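LYND (Lyngbya aestuarii, PDB 4V1T) probably catalyses the ATP-dependent cyclodehydration of cysteine residues in a precursor peptide to thiazolines, as a YcaO-family heterocyclase of cyanobactin biosynthesis. Local coordinates at residues 364-369 with 423-428; 350-355 with 416-421; 301-306 with 358-363. One frame throughout, in Å; residues are numbered along the deposited sequence.

Along the chain the segments run 301-306, 350-355, 358-363, 364-369, 416-421 and 423-428, so that contact 3 closes before contact 1 opens, while contact 2 crosses both. Contacts 1 and 2 lie with centres 11 Å apart on successive turns of helix 413-429, and both reach the bound ADP. Contact 3 lies about 12 Å from contact 1 and 16 Å from contact 2, centre to centre, where an edge strand of the seven-stranded mixed sheet meets the loop after helix 348-355. That loop and the start of strand 369-371, packed through Ile359, Val366 and Leu369, tie the sheet near the zinc site to the helix carrying a magnesium ligand and part of the ADP pocket.

Contact 1 (364-369 with 423-428); sequences GVVTEL and EAVERY. With MG (magnesium ion), chain M; ADP (adenosine-5'-diphosphate), chain L.
Glu423 OE2 is the most firmly held polar atom: a magnesium ion grips it at 2.0 Å, and the charge of Arg427 supports it from a second side. Arg427 NH2 lies 3.4 Å from Glu423 OE2, but the oxygen stands well out of the guanidinium plane, so the attraction is one of charge and no N-H is aimed at it. The other carboxylate oxygen takes a hydrogen bond from the backbone N of Ser407, which helps to fix the rotation of the group. An extended side chain, with CG anti to the backbone N (chi1 -150°), suits glutamate to bridge the gap from helix to metal. The same ion binds ADP O3B at 1.9 Å, three waters and one further ligand, so protein and diphosphate share it. One turn on, the bent side chain of Glu426 brings OE1 to within 2.6 Å of ADP O3', which donates a hydrogen bond to it. Arg427 NE also makes a long ion pair with Glu426 OE2, so Glu423, Glu426 and Arg427 form a salt-bridge network on the nucleotide side of helix 413-429, part of the ATP- and magnesium-binding YcaO domain. Ala424 and Tyr428 turn instead to the loop 364-369, Val425 reaches it from the side with CG2, and all three make wholly apolar contacts there. Val365 CG1, beside its own backbone N, sits over the middle of the Tyr428 ring, 3.9 Å from the centroid and only 5° off the normal, a CH-pi contact. Its other methyl, CG2, meets Val425 CG2 at 4.0 Å. Val366 CG1 presses on Ala424 CB at 3.2 Å, a strained contact tighter than usual; with only a methyl, alanine is the side chain that crowds this spot least. Ile725 packs on Val365 and Val425 alike.

Contact 2 (350-355 with 416-421); sequences QTVQKY and SKASGL. With ADP (adenosine-5'-diphosphate), chain L.
Val352 and Leu421 carry the packing between helix 350-355 and helix 416-421, each through one methyl branch. In Val352, CG1 stands anti to the backbone N and CG2 beside it, which sends CG2 across to the neighbouring helix, 3.8 Å from Ala418 CA. The same methyl touches Ala418 CB and the aliphatic CG of Lys417, so a branched residue on one helix meets a small one on the other. Leu421 has CG anti to its backbone N, and chi2 of 61° leaves CD2 extended, anti to CA, so that it reaches Val352 CA at 3.9 Å and Tyr355 CB at 4.2 Å. Tyr355 offers little more than that CB, because its chi1 of -60° leads the ring away from Leu421. The two helical segments run in broadly the same direction, their axes crossing at 43° and approaching to 9.3 Å, and adenine of ADP lies beside their junction in the YcaO nucleotide site. Thr351 holds OG1 beside its backbone N, where Asn536 OD1 is its partner, and turns CG2 to adenine, 3.8 Å from ADP N1. Ala418 CB comes within 3.9 Å of ADP N6, where a short side chain leaves room for the base. Next comes Ser419, whose OG, anti to the backbone N, lies 2.8 Å from ADP O2A. On the outer side of helix 350-355, Gln350 and Gln353 pack on Ala376 and Pro375 of the second subunit.

Contact 3 (301-306 with 358-363); sequences KSHILI and LISPVT
His303 and Thr363 form the tight, buried half of this contact, with Ser360 at its polar centre, whereas Lys301 and Ile304 belong to its exposed margin. Ser360 OG is held from three sides: it lies 2.8 Å from His303 ND1, in a hydrogen bond whose proton either could give, and it accepts from the backbone N atoms of Val362 and Thr363, both at 3.1 Å. Those N-H groups, two and three residues on, point almost straight at it, at 158° and 167°, so Ser360 forms an ST turn and an ST motif. With OG anti to its own backbone N, the hydroxyl leans forward along the chain toward them. Thr292 OG1 binds His303 NE2, so both ring nitrogens are satisfied and the imidazole is fixed in its rotation. Val362 CG2 covers one face of that ring, 4.0 Å from the centroid in a CH-pi contact, displaced toward the rim. A branched valine can set one methyl over the ring while Trp191 and Leu211 pack on the rest of it. His303 sits on strand 299-304, an outermost strand of the seven-stranded mixed sheet, and the loop 358-363 lies against it without pairing as a strand. Thr363 continues the join: its CG2 lies against His303 CB, and OG1 gives a hydrogen bond to Ile304 O, whose position is less sure. Leu305, its side chain about 8 Å from the four-cysteine zinc ion, crosses Thr363 at roughly a right angle. Toward solvent the fit slackens. Lys301 NZ and Pro361 CD meet only tip to tip at 3.8 Å, and the end of Ile304 leads away from the loop. Just past the strand's end a water bridges to the loop, accepting from Ile306 N at 3.0 Å and donating to Thr363 O.

Contact 1 (364-369 with 423-428)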
loop_
_atom_site.group_PDB
_atom_site.type_symbol
_atom_site.label_atom_id
_atom_site.label_comp_id
_atom_site.label_asym_id
_atom_site.label_seq_id
_atom_site.Cartn_x
_atom_site.Cartn_y
_atom_site.Cartn_z
ATOM N N GLY B 364 -4.553 16.055 -4.762
ATOM C CA GLY B 364 -3.241 15.998 -4.141
ATOM C C GLY B 364 -2.230 16.954 -4.741
ATOM O O GLY B 364 -2.567 17.807 -5.551
ATOM N N VAL B 365 -0.979 16.788 -4.332
ATOM C CA VAL B 365 0.124 17.628 -4.798
ATOM C C VAL B 365 1.203 16.795 -5.474
ATOM O O VAL B 365 2.100 17.349 -6.093
ATOM C CB VAL B 365 0.762 18.425 -3.644
ATOM C CG1 VAL B 365 -0.269 19.342 -3.017
ATOM C CG2 VAL B 365 1.329 17.483 -2.599
ATOM N N VAL B 366 1.129 15.469 -5.329
ATOM C CA VAL B 366 2.016 14.561 -6.058
ATOM C C VAL B 366 1.177 13.585 -6.877
ATOM O O VAL B 366 0.228 12.996 -6.375
ATOM C CB VAL B 366 2.993 13.813 -5.113
ATOM C CG1 VAL B 366 3.507 14.745 -4.034
ATOM C CG2 VAL B 366 2.346 12.646 -4.437
ATOM N N THR B 367 1.517 13.448 -8.152
ATOM C CA THR B 367 0.706 12.682 -9.093
ATOM C C THR B 367 0.669 11.222 -8.706
ATOM O O THR B 367 -0.393 10.647 -8.556
ATOM C CB THR B 367 1.256 12.785 -10.533
ATOM O OG1 THR B 367 1.563 14.150 -10.834
ATOM C CG2 THR B 367 0.248 12.248 -11.545
ATOM N N GLU B 368 1.850 10.642 -8.555
ATOM C CA GLU B 368 2.009 9.223 -8.257
ATOM C C GLU B 368 3.216 9.023 -7.349
ATOM O O GLU B 368 3.972 9.956 -7.082
ATOM C CB GLU B 368 2.207 8.429 -9.549
ATOM C CG GLU B 368 3.444 8.853 -10.338
ATOM C CD GLU B 368 3.526 8.230 -11.716
ATOM O OE1 GLU B 368 2.839 7.217 -11.958
ATOM O OE2 GLU B 368 4.293 8.749 -12.557
ATOM N N LEU B 369 3.390 7.797 -6.883
ATOM C CA LEU B 369 4.559 7.424 -6.107
ATOM C C LEU B 369 4.801 5.937 -6.296
ATOM O O LEU B 369 4.176 5.099 -5.641
ATOM C CB LEU B 369 4.382 7.777 -4.636
ATOM C CG LEU B 369 5.532 7.411 -3.700
ATOM C CD1 LEU B 369 6.802 8.166 -4.074
ATOM C CD2 LEU B 369 5.159 7.713 -2.258
ATOM N N GLU B 423 10.275 15.097 -1.668
ATOM C CA GLU B 423 10.818 15.987 -2.701
ATOM C C GLU B 423 9.686 16.582 -3.511
ATOM O O GLU B 423 9.716 17.751 -3.882
ATOM C CB GLU B 423 11.791 15.255 -3.642
ATOM C CG GLU B 423 12.876 16.175 -4.205
ATOM C CD GLU B 423 13.679 15.561 -5.340
ATOM O OE1 GLU B 423 13.095 15.251 -6.405
ATOM O OE2 GLU B 423 14.907 15.406 -5.168
ATOM N N ALA B 424 8.673 15.770 -3.786
ATOM C CA ALA B 424 7.534 16.240 -4.575
ATOM C C ALA B 424 6.788 17.361 -3.823
ATOM O O ALA B 424 6.394 18.366 -4.415
ATOM C CB ALA B 424 6.608 15.085 -4.903
ATOM N N VAL B 425 6.617 17.189 -2.515
ATOM C CA VAL B 425 5.983 18.213 -1.688
ATOM C C VAL B 425 6.909 19.420 -1.513
ATOM O O VAL B 425 6.451 20.556 -1.416
ATOM C CB VAL B 425 5.595 17.657 -0.307
ATOM C CG1 VAL B 425 5.022 18.753 0.577
ATOM C CG2 VAL B 425 4.593 16.527 -0.457
ATOM N N GLU B 426 8.211 19.162 -1.479
ATOM C CA GLU B 426 9.202 20.214 -1.406
ATOM C C GLU B 426 9.091 21.127 -2.628
ATOM O O GLU B 426 9.064 22.344 -2.499
ATOM C CB GLU B 426 10.611 19.610 -1.320
ATOM C CG GLU B 426 11.759 20.631 -1.381
ATOM C CD GLU B 426 12.993 20.083 -2.087
ATOM O OE1 GLU B 426 13.411 18.951 -1.777
ATOM O OE2 GLU B 426 13.541 20.785 -2.965
ATOM N N ARG B 427 9.032 20.526 -3.810
ATOM C CA ARG B 427 8.969 21.290 -5.039
ATOM C C ARG B 427 7.672 22.075 -5.142
ATOM O O ARG B 427 7.672 23.218 -5.587
ATOM C CB ARG B 427 9.131 20.376 -6.254
ATOM C CG ARG B 427 10.464 19.636 -6.303
ATOM C CD ARG B 427 11.632 20.528 -6.697
ATOM N NE ARG B 427 12.914 19.861 -6.454
ATOM C CZ ARG B 427 13.410 18.878 -7.209
ATOM N NH1 ARG B 427 12.738 18.431 -8.270
ATOM N NH2 ARG B 427 14.583 18.333 -6.903
ATOM N N TYR B 428 6.566 21.483 -4.711
ATOM C CA TYR B 428 5.281 22.178 -4.745
ATOM C C TYR B 428 5.264 23.394 -3.817
ATOM O O TYR B 428 4.817 24.469 -4.199
ATOM C CB TYR B 428 4.137 21.228 -4.381
ATOM C CG TYR B 428 2.841 21.951 -4.052
ATOM C CD1 TYR B 428 1.947 22.303 -5.050
ATOM C CD2 TYR B 428 2.527 22.293 -2.740
ATOM C CE1 TYR B 428 0.773 22.974 -4.755
ATOM C CE2 TYR B 428 1.354 22.967 -2.430
ATOM C CZ TYR B 428 0.478 23.300 -3.440
ATOM O OH TYR B 428 -0.686 23.963 -3.134
HETATM MG MG MG M . 16.730 14.690 -5.580
HETATM P PB ADP L . 18.095 15.475 -2.778
HETATM O O1B ADP L . 18.105 16.942 -2.430
HETATM O O2B ADP L . 19.438 14.938 -3.181
HETATM O O3B ADP L . 16.977 15.111 -3.707
HETATM P PA ADP L . 16.907 13.459 -1.052
HETATM O O1A ADP L . 17.558 12.686 0.066
HETATM O O2A ADP L . 16.567 12.738 -2.344
HETATM O O3A ADP L . 17.790 14.785 -1.345
HETATM O "O5'" ADP L . 15.566 14.105 -0.473
HETATM C "C5'" ADP L . 14.610 14.702 -1.328
HETATM C "C4'" ADP L . 13.738 15.620 -0.486
HETATM O "O4'" ADP L . 12.922 14.854 0.397
HETATM C "C3'" ADP L . 14.571 16.532 0.396
HETATM O "O3'" ADP L . 13.917 17.792 0.470
HETATM C "C2'" ADP L . 14.568 15.893 1.764
HETATM O "O2'" ADP L . 14.582 16.857 2.821
HETATM C "C1'" ADP L . 13.259 15.128 1.760
HETATM N N9 ADP L . 13.370 13.877 2.545
HETATM C C8 ADP L . 14.152 12.813 2.263
HETATM N N7 ADP L . 13.986 11.841 3.192
HETATM C C5 ADP L . 13.083 12.282 4.079
HETATM C C6 ADP L . 12.457 11.751 5.306
HETATM N N6 ADP L . 12.799 10.518 5.745
HETATM N N1 ADP L . 11.560 12.527 5.952
HETATM C C2 ADP L . 11.228 13.752 5.506
HETATM N N3 ADP L . 11.761 14.297 4.391
HETATM C C4 ADP L . 12.678 13.627 3.653
HETATM O O HOH W 1 18.368 13.528 -5.927
HETATM O O HOH W 2 15.645 12.926 -4.612
HETATM O O HOH W 3 15.488 14.209 -7.122
#

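Contact 2 (350-355 with 416-421)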
loop_
_atom_site.group_PDB
_atom_site.type_symbol
_atom_site.label_atom_id
_atom_site.label_comp_id
_atom_site.label_asym_id
_atom_site.label_seq_id
_atom_site.Cartn_x
_atom_site.Cartn_y
_atom_site.Cartn_z
ATOM N N GLN B 350 6.554 6.554 9.078
ATOM C CA GLN B 350 5.664 7.517 9.711
ATOM C C GLN B 350 5.455 8.710 8.779
ATOM O O GLN B 350 4.323 9.149 8.571
ATOM C CB GLN B 350 6.241 7.994 11.049
ATOM C CG GLN B 350 5.448 9.109 11.717
ATOM C CD GLN B 350 4.057 8.690 12.145
ATOM O OE1 GLN B 350 3.269 8.190 11.352
ATOM N NE2 GLN B 350 3.749 8.896 13.417
ATOM N N THR B 351 6.548 9.226 8.226
ATOM C CA THR B 351 6.495 10.380 7.308
ATOM C C THR B 351 5.558 10.077 6.147
ATOM O O THR B 351 4.702 10.887 5.801
ATOM C CB THR B 351 7.888 10.721 6.761
ATOM O OG1 THR B 351 8.783 10.965 7.853
ATOM C CG2 THR B 351 7.845 11.959 5.838
ATOM N N VAL B 352 5.711 8.893 5.563
ATOM C CA VAL B 352 4.880 8.503 4.435
ATOM C C VAL B 352 3.426 8.448 4.885
ATOM O O VAL B 352 2.569 9.100 4.305
ATOM C CB VAL B 352 5.327 7.151 3.840
ATOM C CG1 VAL B 352 4.247 6.556 2.943
ATOM C CG2 VAL B 352 6.601 7.339 3.027
ATOM N N GLN B 353 3.155 7.718 5.961
ATOM C CA GLN B 353 1.776 7.560 6.435
ATOM C C GLN B 353 1.069 8.894 6.667
ATOM O O GLN B 353 -0.083 9.069 6.278
ATOM C CB GLN B 353 1.723 6.748 7.725
ATOM C CG GLN B 353 0.299 6.608 8.249
ATOM C CD GLN B 353 0.146 5.536 9.293
ATOM O OE1 GLN B 353 0.986 4.649 9.419
ATOM N NE2 GLN B 353 -0.941 5.607 10.050
ATOM N N LYS B 354 1.766 9.826 7.302
ATOM C CA LYS B 354 1.178 11.111 7.660
ATOM C C LYS B 354 0.812 11.926 6.419
ATOM O O LYS B 354 -0.093 12.760 6.467
ATOM C CB LYS B 354 2.148 11.901 8.544
ATOM C CG LYS B 354 1.571 13.192 9.121
ATOM C CD LYS B 354 2.460 13.746 10.226
ATOM C CE LYS B 354 2.019 15.134 10.663
ATOM N NZ LYS B 354 3.056 15.801 11.498
ATOM N N TYR B 355 1.509 11.683 5.311
ATOM C CA TYR B 355 1.341 12.515 4.123
ATOM C C TYR B 355 0.986 11.719 2.857
ATOM O O TYR B 355 1.028 12.258 1.756
ATOM C CB TYR B 355 2.611 13.346 3.898
ATOM C CG TYR B 355 2.934 14.270 5.057
ATOM C CD1 TYR B 355 2.193 15.423 5.279
ATOM C CD2 TYR B 355 3.972 13.987 5.935
ATOM C CE1 TYR B 355 2.470 16.256 6.346
ATOM C CE2 TYR B 355 4.254 14.815 7.007
ATOM C CZ TYR B 355 3.503 15.950 7.207
ATOM O OH TYR B 355 3.782 16.789 8.268
ATOM N N SER B 416 13.723 5.576 0.309
ATOM C CA SER B 416 13.569 6.078 -1.045
ATOM C C SER B 416 12.150 6.528 -1.283
ATOM O O SER B 416 11.908 7.517 -1.976
ATOM C CB SER B 416 13.955 5.009 -2.063
ATOM O OG SER B 416 13.812 5.503 -3.381
ATOM N N LYS B 417 11.212 5.791 -0.706
ATOM C CA LYS B 417 9.799 6.133 -0.790
ATOM C C LYS B 417 9.529 7.492 -0.148
ATOM O O LYS B 417 8.916 8.375 -0.761
ATOM C CB LYS B 417 8.963 5.055 -0.102
ATOM C CG LYS B 417 7.495 5.083 -0.462
ATOM C CD LYS B 417 6.747 3.989 0.285
ATOM C CE LYS B 417 5.346 3.769 -0.260
ATOM N NZ LYS B 417 4.711 2.572 0.369
ATOM N N ALA B 418 9.998 7.666 1.084
ATOM C CA ALA B 418 9.859 8.940 1.791
ATOM C C ALA B 418 10.589 10.062 1.062
ATOM O O ALA B 418 10.119 11.198 1.004
ATOM C CB ALA B 418 10.394 8.810 3.201
ATOM N N SER B 419 11.754 9.736 0.514
ATOM C CA SER B 419 12.553 10.696 -0.208
ATOM C C SER B 419 11.788 11.248 -1.415
ATOM O O SER B 419 11.788 12.460 -1.664
ATOM C CB SER B 419 13.870 10.053 -0.664
ATOM O OG SER B 419 14.566 10.889 -1.561
ATOM N N GLY B 420 11.149 10.357 -2.163
ATOM C CA GLY B 420 10.410 10.750 -3.358
ATOM C C GLY B 420 9.185 11.579 -3.024
ATOM O O GLY B 420 8.908 12.594 -3.657
ATOM N N LEU B 421 8.443 11.142 -2.018
ATOM C CA LEU B 421 7.240 11.849 -1.595
ATOM C C LEU B 421 7.574 13.262 -1.115
ATOM O O LEU B 421 6.924 14.230 -1.495
ATOM C CB LEU B 421 6.527 11.074 -0.482
ATOM C CG LEU B 421 5.359 11.791 0.208
ATOM C CD1 LEU B 421 4.249 12.111 -0.772
ATOM C CD2 LEU B 421 4.836 10.935 1.342
HETATM P PB ADP L . 18.095 15.475 -2.778
HETATM O O1B ADP L . 18.105 16.942 -2.430
HETATM O O2B ADP L . 19.438 14.938 -3.181
HETATM O O3B ADP L . 16.977 15.111 -3.707
HETATM P PA ADP L . 16.907 13.459 -1.052
HETATM O O1A ADP L . 17.558 12.686 0.066
HETATM O O2A ADP L . 16.567 12.738 -2.344
HETATM O O3A ADP L . 17.790 14.785 -1.345
HETATM O "O5'" ADP L . 15.566 14.105 -0.473
HETATM C "C5'" ADP L . 14.610 14.702 -1.328
HETATM C "C4'" ADP L . 13.738 15.620 -0.486
HETATM O "O4'" ADP L . 12.922 14.854 0.397
HETATM C "C3'" ADP L . 14.571 16.532 0.396
HETATM O "O3'" ADP L . 13.917 17.792 0.470
HETATM C "C2'" ADP L . 14.568 15.893 1.764
HETATM O "O2'" ADP L . 14.582 16.857 2.821
HETATM C "C1'" ADP L . 13.259 15.128 1.760
HETATM N N9 ADP L . 13.370 13.877 2.545
HETATM C C8 ADP L . 14.152 12.813 2.263
HETATM N N7 ADP L . 13.986 11.841 3.192
HETATM C C5 ADP L . 13.083 12.282 4.079
HETATM C C6 ADP L . 12.457 11.751 5.306
HETATM N N6 ADP L . 12.799 10.518 5.745
HETATM N N1 ADP L . 11.560 12.527 5.952
HETATM C C2 ADP L . 11.228 13.752 5.506
HETATM N N3 ADP L . 11.761 14.297 4.391
HETATM C C4 ADP L . 12.678 13.627 3.653
#

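Contact 3 (301-306 with 358-363)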
loop_
_atom_site.group_PDB
_atom_site.type_symbol
_atom_site.label_atom_id
_atom_site.label_comp_id
_atom_site.label_asym_id
_atom_site.label_seq_id
_atom_site.Cartn_x
_atom_site.Cartn_y
_atom_site.Cartn_z
ATOM N N LYS B 301 -10.623 5.242 -6.943
ATOM C CA LYS B 301 -9.738 5.973 -6.041
ATOM C C LYS B 301 -10.527 6.935 -5.153
ATOM O O LYS B 301 -11.475 7.570 -5.616
ATOM C CB LYS B 301 -8.712 6.777 -6.847
ATOM C CG LYS B 301 -7.495 5.999 -7.325
ATOM C CD LYS B 301 -6.775 6.765 -8.438
ATOM C CE LYS B 301 -5.261 6.605 -8.377
ATOM N NZ LYS B 301 -4.612 7.670 -7.553
ATOM N N SER B 302 -10.115 7.040 -3.888
ATOM C CA SER B 302 -10.627 8.052 -2.969
ATOM C C SER B 302 -9.600 9.150 -2.817
ATOM O O SER B 302 -8.431 8.883 -2.580
ATOM C CB SER B 302 -10.949 7.452 -1.598
ATOM O OG SER B 302 -11.896 6.418 -1.729
ATOM N N HIS B 303 -10.050 10.387 -2.958
ATOM C CA HIS B 303 -9.162 11.550 -2.918
ATOM C C HIS B 303 -9.591 12.497 -1.792
ATOM O O HIS B 303 -10.712 12.997 -1.793
ATOM C CB HIS B 303 -9.176 12.281 -4.266
ATOM C CG HIS B 303 -9.117 11.367 -5.445
ATOM N ND1 HIS B 303 -7.931 11.020 -6.052
ATOM C CD2 HIS B 303 -10.091 10.712 -6.122
ATOM C CE1 HIS B 303 -8.177 10.207 -7.062
ATOM N NE2 HIS B 303 -9.478 9.999 -7.122
ATOM N N ILE B 304 -8.687 12.742 -0.845
ATOM C CA ILE B 304 -8.986 13.576 0.314
ATOM C C ILE B 304 -8.861 15.061 -0.018
ATOM O O ILE B 304 -7.807 15.515 -0.432
ATOM C CB ILE B 304 -8.047 13.278 1.496
ATOM C CG1 ILE B 304 -8.064 11.787 1.860
ATOM C CG2 ILE B 304 -8.432 14.125 2.716
ATOM C CD1 ILE B 304 -9.217 11.369 2.744
ATOM N N LEU B 305 -9.927 15.815 0.206
ATOM C CA LEU B 305 -9.892 17.261 0.059
ATOM C C LEU B 305 -9.537 17.926 1.381
ATOM O O LEU B 305 -10.303 17.867 2.340
ATOM C CB LEU B 305 -11.241 17.790 -0.439
ATOM C CG LEU B 305 -11.378 19.316 -0.463
ATOM C CD1 LEU B 305 -10.359 19.931 -1.419
ATOM C CD2 LEU B 305 -12.793 19.726 -0.849
ATOM N N ILE B 306 -8.380 18.572 1.420
ATOM C CA ILE B 306 -7.966 19.311 2.598
ATOM C C ILE B 306 -8.566 20.712 2.545
ATOM O O ILE B 306 -8.493 21.385 1.533
ATOM C CB ILE B 306 -6.426 19.396 2.711
ATOM C CG1 ILE B 306 -5.843 18.050 3.147
ATOM C CG2 ILE B 306 -6.006 20.445 3.748
ATOM C CD1 ILE B 306 -5.763 17.024 2.051
ATOM N N LEU B 358 -1.587 13.152 0.375
ATOM C CA LEU B 358 -1.181 14.162 -0.588
ATOM C C LEU B 358 -0.935 13.550 -1.973
ATOM O O LEU B 358 -0.773 14.275 -2.957
ATOM C CB LEU B 358 0.067 14.882 -0.094
ATOM C CG LEU B 358 -0.098 15.689 1.190
ATOM C CD1 LEU B 358 1.235 16.331 1.555
ATOM C CD2 LEU B 358 -1.174 16.748 1.055
ATOM N N ILE B 359 -0.908 12.219 -2.049
ATOM C CA ILE B 359 -0.749 11.538 -3.341
ATOM C C ILE B 359 -2.103 11.397 -4.024
ATOM O O ILE B 359 -2.921 10.561 -3.640
ATOM C CB ILE B 359 -0.100 10.141 -3.194
ATOM C CG1 ILE B 359 1.237 10.226 -2.451
ATOM C CG2 ILE B 359 0.134 9.519 -4.568
ATOM C CD1 ILE B 359 1.719 8.913 -1.882
ATOM N N SER B 360 -2.325 12.224 -5.033
ATOM C CA SER B 360 -3.566 12.216 -5.791
ATOM C C SER B 360 -3.481 13.177 -6.962
ATOM O O SER B 360 -3.185 14.358 -6.771
ATOM C CB SER B 360 -4.741 12.620 -4.906
ATOM O OG SER B 360 -5.881 12.903 -5.702
ATOM N N PRO B 361 -3.767 12.693 -8.181
ATOM C CA PRO B 361 -3.740 13.598 -9.331
ATOM C C PRO B 361 -4.960 14.509 -9.422
ATOM O O PRO B 361 -5.063 15.288 -10.358
ATOM C CB PRO B 361 -3.688 12.640 -10.521
ATOM C CG PRO B 361 -4.389 11.426 -10.048
ATOM C CD PRO B 361 -4.105 11.313 -8.574
ATOM N N VAL B 362 -5.865 14.413 -8.444
ATOM C CA VAL B 362 -7.094 15.206 -8.431
ATOM C C VAL B 362 -7.048 16.250 -7.322
ATOM O O VAL B 362 -7.164 17.449 -7.581
ATOM C CB VAL B 362 -8.331 14.303 -8.231
ATOM C CG1 VAL B 362 -9.612 15.129 -8.167
ATOM C CG2 VAL B 362 -8.408 13.264 -9.343
ATOM N N THR B 363 -6.864 15.784 -6.096
ATOM C CA THR B 363 -6.902 16.637 -4.912
ATOM C C THR B 363 -5.533 16.798 -4.257
ATOM O O THR B 363 -5.376 17.562 -3.301
ATOM C CB THR B 363 -7.867 16.049 -3.858
ATOM O OG1 THR B 363 -8.217 17.056 -2.915
ATOM C CG2 THR B 363 -7.219 14.879 -3.142
HETATM O O HOH W 4 -6.735 18.836 -1.129
#